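Local structure of uncharacterized protein (Bacillus subtilis, 5DQV) at residues A[91-94]-A[95-99]; A[192-195]-A[196-199]; A[160-163]-A[164-168]. The protein probably hydrolyses nucleoside triphosphates as a metal-dependent nucleotide pyrophosphohydrolase built on an HD domain, with nickel bound in this crystal. All coordinates share one frame; numbering follows the deposited sequence.

Contact 1: residues A[91-94]-A[95-99]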
loop_
_atom_site.group_PDB
_atom_site.type_symbol
_atom_site.label_atom_id
_atom_site.label_comp_id
_atom_site.label_asym_id
_atom_site.label_seq_id
_atom_site.Cartn_x
_atom_site.Cartn_y
_atom_site.Cartn_z
ATOM N N ILE A 91 17.492 -10.505 32.622
ATOM C CA ILE A 91 16.138 -10.955 32.860
ATOM C C ILE A 91 16.229 -12.297 33.580
ATOM O O ILE A 91 16.945 -13.171 33.134
ATOM C CB ILE A 91 15.325 -11.056 31.508
ATOM C CG1 ILE A 91 15.204 -9.637 30.911
ATOM C CG2 ILE A 91 13.984 -11.770 31.728
ATOM C CD1 ILE A 91 13.974 -9.378 30.164
ATOM N N GLY A 92 15.486 -12.477 34.655
ATOM C CA GLY A 92 15.520 -13.740 35.427
ATOM C C GLY A 92 15.031 -14.941 34.613
ATOM O O GLY A 92 14.328 -14.785 33.628
ATOM N N LYS A 93 15.413 -16.137 35.035
ATOM C CA LYS A 93 15.096 -17.369 34.304
ATOM C C LYS A 93 13.603 -17.527 34.112
ATOM O O LYS A 93 13.151 -17.944 33.052
ATOM C CB LYS A 93 15.617 -18.606 35.066
ATOM C CG LYS A 93 15.053 -19.971 34.552
ATOM C CD LYS A 93 15.510 -21.181 35.388
ATOM C CE LYS A 93 14.789 -22.470 34.933
ATOM N NZ LYS A 93 14.403 -22.405 33.493
ATOM N N GLU A 94 12.839 -17.194 35.133
ATOM C CA GLU A 94 11.404 -17.445 35.088
ATOM C C GLU A 94 10.715 -16.531 34.074
ATOM O O GLU A 94 9.859 -16.991 33.311
ATOM C CB GLU A 94 10.763 -17.316 36.477
ATOM C CG GLU A 94 11.429 -18.209 37.541
ATOM C CD GLU A 94 11.211 -19.698 37.308
ATOM O OE1 GLU A 94 11.812 -20.265 36.359
ATOM O OE2 GLU A 94 10.446 -20.310 38.093
ATOM N N ASP A 95 11.093 -15.256 34.088
ATOM C CA ASP A 95 10.596 -14.280 33.144
ATOM C C ASP A 95 11.007 -14.604 31.739
ATOM O O ASP A 95 10.196 -14.497 30.801
ATOM C CB ASP A 95 11.104 -12.888 33.511
ATOM C CG ASP A 95 10.358 -12.316 34.693
ATOM O OD1 ASP A 95 9.250 -12.797 35.010
ATOM O OD2 ASP A 95 10.888 -11.407 35.285
ATOM N N ALA A 96 12.258 -15.013 31.590
ATOM C CA ALA A 96 12.749 -15.411 30.299
ATOM C C ALA A 96 11.989 -16.639 29.731
ATOM O O ALA A 96 11.602 -16.667 28.560
ATOM C CB ALA A 96 14.277 -15.647 30.383
ATOM N N ASP A 97 11.698 -17.616 30.581
ATOM C CA ASP A 97 10.914 -18.778 30.167
ATOM C C ASP A 97 9.496 -18.347 29.700
ATOM O O ASP A 97 8.975 -18.879 28.686
ATOM C CB ASP A 97 10.765 -19.779 31.355
ATOM C CG ASP A 97 11.959 -20.672 31.538
ATOM O OD1 ASP A 97 12.860 -20.647 30.695
ATOM O OD2 ASP A 97 12.007 -21.422 32.544
ATOM N N ARG A 98 8.869 -17.410 30.440
ATOM C CA ARG A 98 7.525 -16.920 30.118
ATOM C C ARG A 98 7.539 -16.276 28.735
ATOM O O ARG A 98 6.627 -16.472 27.944
ATOM C CB ARG A 98 7.025 -15.879 31.151
ATOM C CG ARG A 98 6.556 -16.422 32.489
ATOM C CD ARG A 98 6.228 -15.303 33.512
ATOM N NE ARG A 98 4.963 -14.606 33.240
ATOM C CZ ARG A 98 4.503 -13.559 33.935
ATOM N NH1 ARG A 98 5.174 -13.079 34.985
ATOM N NH2 ARG A 98 3.337 -13.001 33.600
ATOM N N VAL A 99 8.572 -15.468 28.477
ATOM C CA VAL A 99 8.697 -14.772 27.219
ATOM C C VAL A 99 8.862 -15.797 26.084
ATOM O O VAL A 99 8.134 -15.736 25.086
ATOM C CB VAL A 99 9.845 -13.778 27.233
ATOM C CG1 VAL A 99 10.178 -13.341 25.788
ATOM C CG2 VAL A 99 9.426 -12.572 28.115
HETATM O O HOH W 1 13.405 -10.519 35.449
#

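Contact 2: residues A[192-195]-A[196-199]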
loop_
_atom_site.group_PDB
_atom_site.type_symbol
_atom_site.label_atom_id
_atom_site.label_comp_id
_atom_site.label_asym_id
_atom_site.label_seq_id
_atom_site.Cartn_x
_atom_site.Cartn_y
_atom_site.Cartn_z
ATOM N N MET A 192 -11.193 0.263 7.847
ATOM C CA MET A 192 -10.789 -0.610 6.749
ATOM C C MET A 192 -12.033 -0.925 5.844
ATOM O O MET A 192 -11.927 -0.898 4.644
ATOM C CB MET A 192 -10.205 -1.891 7.349
ATOM C CG MET A 192 -9.448 -2.768 6.432
ATOM S SD MET A 192 -8.367 -4.029 7.351
ATOM C CE MET A 192 -9.526 -4.625 8.602
ATOM N N LEU A 193 -13.210 -1.104 6.431
ATOM C CA LEU A 193 -14.432 -1.253 5.652
ATOM C C LEU A 193 -14.743 0.018 4.830
ATOM O O LEU A 193 -15.116 -0.082 3.670
ATOM C CB LEU A 193 -15.600 -1.615 6.533
ATOM C CG LEU A 193 -15.629 -3.083 7.018
ATOM C CD1 LEU A 193 -16.772 -3.331 8.019
ATOM C CD2 LEU A 193 -15.787 -4.024 5.808
ATOM N N GLN A 194 -14.554 1.202 5.416
ATOM C CA GLN A 194 -14.692 2.437 4.642
ATOM C C GLN A 194 -13.724 2.535 3.460
ATOM O O GLN A 194 -14.103 3.006 2.364
ATOM C CB GLN A 194 -14.664 3.657 5.579
ATOM C CG GLN A 194 -15.884 3.673 6.527
ATOM C CD GLN A 194 -17.273 3.616 5.772
ATOM O OE1 GLN A 194 -17.535 4.416 4.861
ATOM N NE2 GLN A 194 -18.134 2.617 6.142
ATOM N N TYR A 195 -12.501 2.038 3.654
ATOM C CA TYR A 195 -11.446 2.049 2.625
ATOM C C TYR A 195 -11.853 1.143 1.445
ATOM O O TYR A 195 -11.811 1.536 0.279
ATOM C CB TYR A 195 -10.090 1.633 3.221
ATOM C CG TYR A 195 -9.028 1.696 2.171
ATOM C CD1 TYR A 195 -8.838 0.617 1.329
ATOM C CD2 TYR A 195 -8.300 2.841 1.945
ATOM C CE1 TYR A 195 -7.907 0.663 0.328
ATOM C CE2 TYR A 195 -7.372 2.901 0.919
ATOM C CZ TYR A 195 -7.209 1.774 0.112
ATOM O OH TYR A 195 -6.322 1.729 -0.942
ATOM N N ILE A 196 -12.336 -0.048 1.768
ATOM C CA ILE A 196 -12.884 -0.953 0.776
ATOM C C ILE A 196 -14.041 -0.330 -0.008
ATOM O O ILE A 196 -14.112 -0.448 -1.240
ATOM C CB ILE A 196 -13.312 -2.286 1.426
ATOM C CG1 ILE A 196 -12.066 -3.056 1.855
ATOM C CG2 ILE A 196 -14.186 -3.123 0.483
ATOM C CD1 ILE A 196 -12.396 -4.136 2.886
ATOM N N ARG A 197 -14.955 0.311 0.707
ATOM C CA ARG A 197 -16.078 0.962 0.064
ATOM C C ARG A 197 -15.573 1.996 -0.944
ATOM O O ARG A 197 -16.083 2.109 -2.106
ATOM C CB ARG A 197 -16.892 1.641 1.165
ATOM C CG ARG A 197 -18.067 2.405 0.650
ATOM C CD ARG A 197 -18.835 2.952 1.797
ATOM N NE ARG A 197 -19.908 3.805 1.323
ATOM C CZ ARG A 197 -20.366 4.888 1.948
ATOM N NH1 ARG A 197 -19.861 5.301 3.116
ATOM N NH2 ARG A 197 -21.369 5.543 1.405
ATOM N N GLN A 198 -14.568 2.765 -0.499
ATOM C CA GLN A 198 -13.972 3.782 -1.376
ATOM C C GLN A 198 -13.343 3.149 -2.635
ATOM O O GLN A 198 -13.557 3.658 -3.768
ATOM C CB GLN A 198 -13.008 4.696 -0.590
ATOM C CG GLN A 198 -12.707 6.002 -1.323
ATOM C CD GLN A 198 -13.882 6.926 -1.374
ATOM O OE1 GLN A 198 -14.611 7.082 -0.403
ATOM N NE2 GLN A 198 -14.130 7.483 -2.548
ATOM N N LEU A 199 -12.644 2.011 -2.491
ATOM C CA LEU A 199 -12.088 1.297 -3.662
ATOM C C LEU A 199 -13.209 0.818 -4.570
ATOM O O LEU A 199 -13.106 0.928 -5.809
ATOM C CB LEU A 199 -11.208 0.084 -3.293
ATOM C CG LEU A 199 -9.787 0.278 -2.822
ATOM C CD1 LEU A 199 -9.164 -1.070 -2.529
ATOM C CD2 LEU A 199 -8.990 1.069 -3.882
#

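Contact 3: residues A[160-163]-A[164-168]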
loop_
_atom_site.group_PDB
_atom_site.type_symbol
_atom_site.label_atom_id
_atom_site.label_comp_id
_atom_site.label_asym_id
_atom_site.label_seq_id
_atom_site.Cartn_x
_atom_site.Cartn_y
_atom_site.Cartn_z
ATOM N N SER A 160 -3.671 -11.016 -4.520
ATOM C CA SER A 160 -3.750 -9.555 -4.482
ATOM C C SER A 160 -4.036 -9.032 -3.079
ATOM O O SER A 160 -4.511 -9.746 -2.205
ATOM C CB SER A 160 -4.824 -9.061 -5.482
ATOM O OG SER A 160 -6.167 -9.229 -4.970
ATOM N N ALA A 161 -3.687 -7.775 -2.853
ATOM C CA ALA A 161 -3.914 -7.145 -1.575
ATOM C C ALA A 161 -5.402 -7.148 -1.276
ATOM O O ALA A 161 -5.825 -7.452 -0.150
ATOM C CB ALA A 161 -3.358 -5.684 -1.584
ATOM N N TYR A 162 -6.202 -6.839 -2.300
ATOM C CA TYR A 162 -7.663 -6.724 -2.150
ATOM C C TYR A 162 -8.208 -8.067 -1.687
ATOM O O TYR A 162 -8.974 -8.145 -0.730
ATOM C CB TYR A 162 -8.328 -6.323 -3.457
ATOM C CG TYR A 162 -9.801 -5.934 -3.301
ATOM C CD1 TYR A 162 -10.165 -4.750 -2.690
ATOM C CD2 TYR A 162 -10.818 -6.756 -3.776
ATOM C CE1 TYR A 162 -11.504 -4.344 -2.585
ATOM C CE2 TYR A 162 -12.159 -6.400 -3.629
ATOM C CZ TYR A 162 -12.499 -5.173 -3.055
ATOM O OH TYR A 162 -13.842 -4.821 -2.909
ATOM N N ALA A 163 -7.758 -9.138 -2.324
ATOM C CA ALA A 163 -8.175 -10.473 -1.907
ATOM C C ALA A 163 -7.789 -10.746 -0.455
ATOM O O ALA A 163 -8.549 -11.397 0.304
ATOM C CB ALA A 163 -7.587 -11.563 -2.865
ATOM N N HIS A 164 -6.611 -10.251 -0.063
ATOM C CA HIS A 164 -6.101 -10.483 1.274
ATOM C C HIS A 164 -6.968 -9.805 2.357
ATOM O O HIS A 164 -7.078 -10.332 3.445
ATOM C CB HIS A 164 -4.652 -10.019 1.350
ATOM C CG HIS A 164 -3.981 -10.280 2.657
ATOM N ND1 HIS A 164 -3.704 -11.554 3.114
ATOM C CD2 HIS A 164 -3.420 -9.431 3.551
ATOM C CE1 HIS A 164 -3.061 -11.473 4.270
ATOM N NE2 HIS A 164 -2.877 -10.198 4.556
ATOM N N PHE A 165 -7.552 -8.642 2.068
ATOM C CA PHE A 165 -8.528 -8.021 2.944
ATOM C C PHE A 165 -9.683 -8.973 3.254
ATOM O O PHE A 165 -10.025 -9.151 4.425
ATOM C CB PHE A 165 -9.115 -6.732 2.357
ATOM C CG PHE A 165 -8.121 -5.572 2.287
ATOM C CD1 PHE A 165 -7.537 -5.087 3.410
ATOM C CD2 PHE A 165 -7.752 -5.013 1.084
ATOM C CE1 PHE A 165 -6.565 -4.029 3.324
ATOM C CE2 PHE A 165 -6.794 -3.977 1.006
ATOM C CZ PHE A 165 -6.221 -3.498 2.108
ATOM N N PHE A 166 -10.287 -9.544 2.215
ATOM C CA PHE A 166 -11.457 -10.430 2.389
ATOM C C PHE A 166 -11.129 -11.744 3.045
ATOM O O PHE A 166 -11.869 -12.247 3.893
ATOM C CB PHE A 166 -12.197 -10.638 1.052
ATOM C CG PHE A 166 -12.940 -9.409 0.634
ATOM C CD1 PHE A 166 -12.277 -8.372 0.023
ATOM C CD2 PHE A 166 -14.296 -9.242 0.961
ATOM C CE1 PHE A 166 -12.953 -7.175 -0.298
ATOM C CE2 PHE A 166 -14.973 -8.085 0.599
ATOM C CZ PHE A 166 -14.299 -7.045 -0.014
ATOM N N HIS A 167 -10.002 -12.305 2.665
ATOM C CA HIS A 167 -9.636 -13.627 3.123
ATOM C C HIS A 167 -9.061 -13.611 4.530
ATOM O O HIS A 167 -9.247 -14.571 5.254
ATOM C CB HIS A 167 -8.667 -14.263 2.145
ATOM C CG HIS A 167 -9.294 -14.608 0.831
ATOM N ND1 HIS A 167 -10.431 -15.388 0.734
ATOM C CD2 HIS A 167 -8.925 -14.317 -0.438
ATOM C CE1 HIS A 167 -10.747 -15.539 -0.541
ATOM N NE2 HIS A 167 -9.846 -14.904 -1.272
ATOM N N LYS A 168 -8.359 -12.546 4.917
ATOM C CA LYS A 168 -7.667 -12.540 6.222
ATOM C C LYS A 168 -7.900 -11.286 7.081
ATOM O O LYS A 168 -8.307 -11.392 8.240
ATOM C CB LYS A 168 -6.168 -12.744 6.015
ATOM C CG LYS A 168 -5.417 -13.069 7.308
ATOM C CD LYS A 168 -3.956 -12.572 7.341
ATOM C CE LYS A 168 -3.265 -12.894 8.698
ATOM N NZ LYS A 168 -2.541 -11.717 9.327
#

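Contact 1: residues A[91-94]-A[95-99]
Gly92 O, Lys93 O and Glu94 O receive the amides of Ala96, Asp97 and Arg98 in turn, opening the alpha-helical bonding of helix 93-106 with Gly92 as N-cap; the first bond, Ala96 N to Gly92 O, is 2.9 Å long. Lys93 and Asp97, one turn apart, form a salt bridge of 2.8 Å between Lys93 NZ and Asp97 OD2. The lysine chain runs extended to CE and then bends at its last torsion (chi4 28°), which swings NZ back to the carboxylate on its syn side, 19° out of the plane. Glu94 OE1 lies 4.0 Å from Asp97 OD2, with the two carboxylates turned 59° against each other; the lysine ammonium probably offsets this like-charge approach. Ile91, just before the cap, and Ala96 pair as in a hydrophobic staple, Ile91 CG2 lying 4.1 Å from Ala96 CB. The same methyl meets Asp95 CB at 3.6 Å, the Asp95 side chain crossing that of Ile91 at about a right angle. Asp95 holds the third helical position, from which a capping-box side chain would reach the N-cap amide. Here a water stands between, accepting from Gly92 N at 3.0 Å and donating to Asp95 OD2 at 2.7 Å. Carboxylates at this end of a helix probably also interact favourably with its dipole. Helix 93-106 belongs to the HD domain; Phe55 of helix 54-63 and Ile16 of helix 8-24 cover Ile91, while Tyr83 of helix 79-88 packs on Ala96 and Asp97. Arg98 turns elsewhere, to a salt bridge with Glu122.

Contact 2: residues A[192-195]-A[196-199]
Tyr195 and Leu199 pack one turn apart on helix 179-202, an i to i+4 pair on a helix of this all-helical fold that also faces the second subunit. The tyrosine can be followed outward. Its CB sits 3.2 Å from the following amide, Ile196 N. Because CG is anti to the backbone N (chi1 -178°), the ring leans over the next turn, and CD1 still passes 3.6 Å from Ile196 N. One bond further, CE1 meets the leucine, 3.6 Å from Leu199 CD1 and nearly as close to Leu199 CG; the two side chains lie aslant. At the tip, OH comes 4.0 Å from Leu199 CD2 and forms a hydrogen bond with Ala137 O of the second subunit, whose Ala141 also packs on Tyr195. A phenylalanine here would probably leave Ala137 O of the second subunit without its hydroxyl partner. Ile196 turns to the chain's own interior: its CG1 lies 3.5 Å from Met192 O, and its side chain, like that of Leu199, rests against Tyr162 of helix 161-169. The backbone bonds between these turns are regular, Ile196 N giving to Met192 O and Leu199 N to Tyr195 O. On the exposed side Gln194 and Arg197 stand alongside, pointing the same way. The arginine is extended as far as NE, whereas the glutamine bends at chi2, which brings its amide oxygen to the guanidinium edge. Although amide and guanidinium planes are 76° apart, Arg197 NH1 meets Gln194 OE1 on a lone pair in the carbonyl plane, at 3.0 Å.

Contact 3: residues A[160-163]-A[164-168]
Phe166 lies obliquely across the ring of Tyr162, its leading corner over one face. Phe166 CE1 stands 3.4 Å from Tyr162 CZ, displaced toward the rim, and the planes are inclined at 52° with centroids 5.0 Å apart. The phenylalanine edge also meets the backbone: Tyr162 O lies in the plane of that ring, 3.4 Å from Phe166 CD1. Tyr162 has CG anti to its amide nitrogen (chi1 -169°), which sends the ring toward helix 179-202 and lets OH hydrogen-bond to Asp207 OD1. Phe165 points elsewhere, with CD2 3.3 Å from Ala161 O and its ring against Phe144 of helix 136-150. On another side His167 sets CD2 3.0 Å from Ala163 O while its NE2 is hydrogen-bonded to Asp158 OD1. Tyr162 and Phe166 thus face helix 179-202 together, whereas Phe165 faces helix 136-150. The helix opens with a classic N-cap: Ser160 OG accepts from Ala163 N at 3.1 Å and is also hydrogen-bonded to Asp157 O, tying the first turn to the preceding loop.

In the fold
Contacts 2 and 3 adjoin, with centres about 12 Å apart: helices 161-169 and 179-202 pack together, Ile196 touching Phe166 as well as Tyr162 and Met192 SD approaching Phe165. Contact 1 lies on the opposite side of the chain's centre, its centre about 43 Å from that of contact 2, and touches neither. All three are partly buried. Helix starts differ: in contact 1 the N-cap is a glycine, whose amide is linked through a water to Asp95; in contact 3 a serine hydroxyl caps directly. Charged residues dominate contact 1, with Ile91 and Ala96 on its buried side; aromatic packing dominates contact 3. Contact 2 combines a polar outer face with apolar inner residues and, alone among them, touches the second subunit.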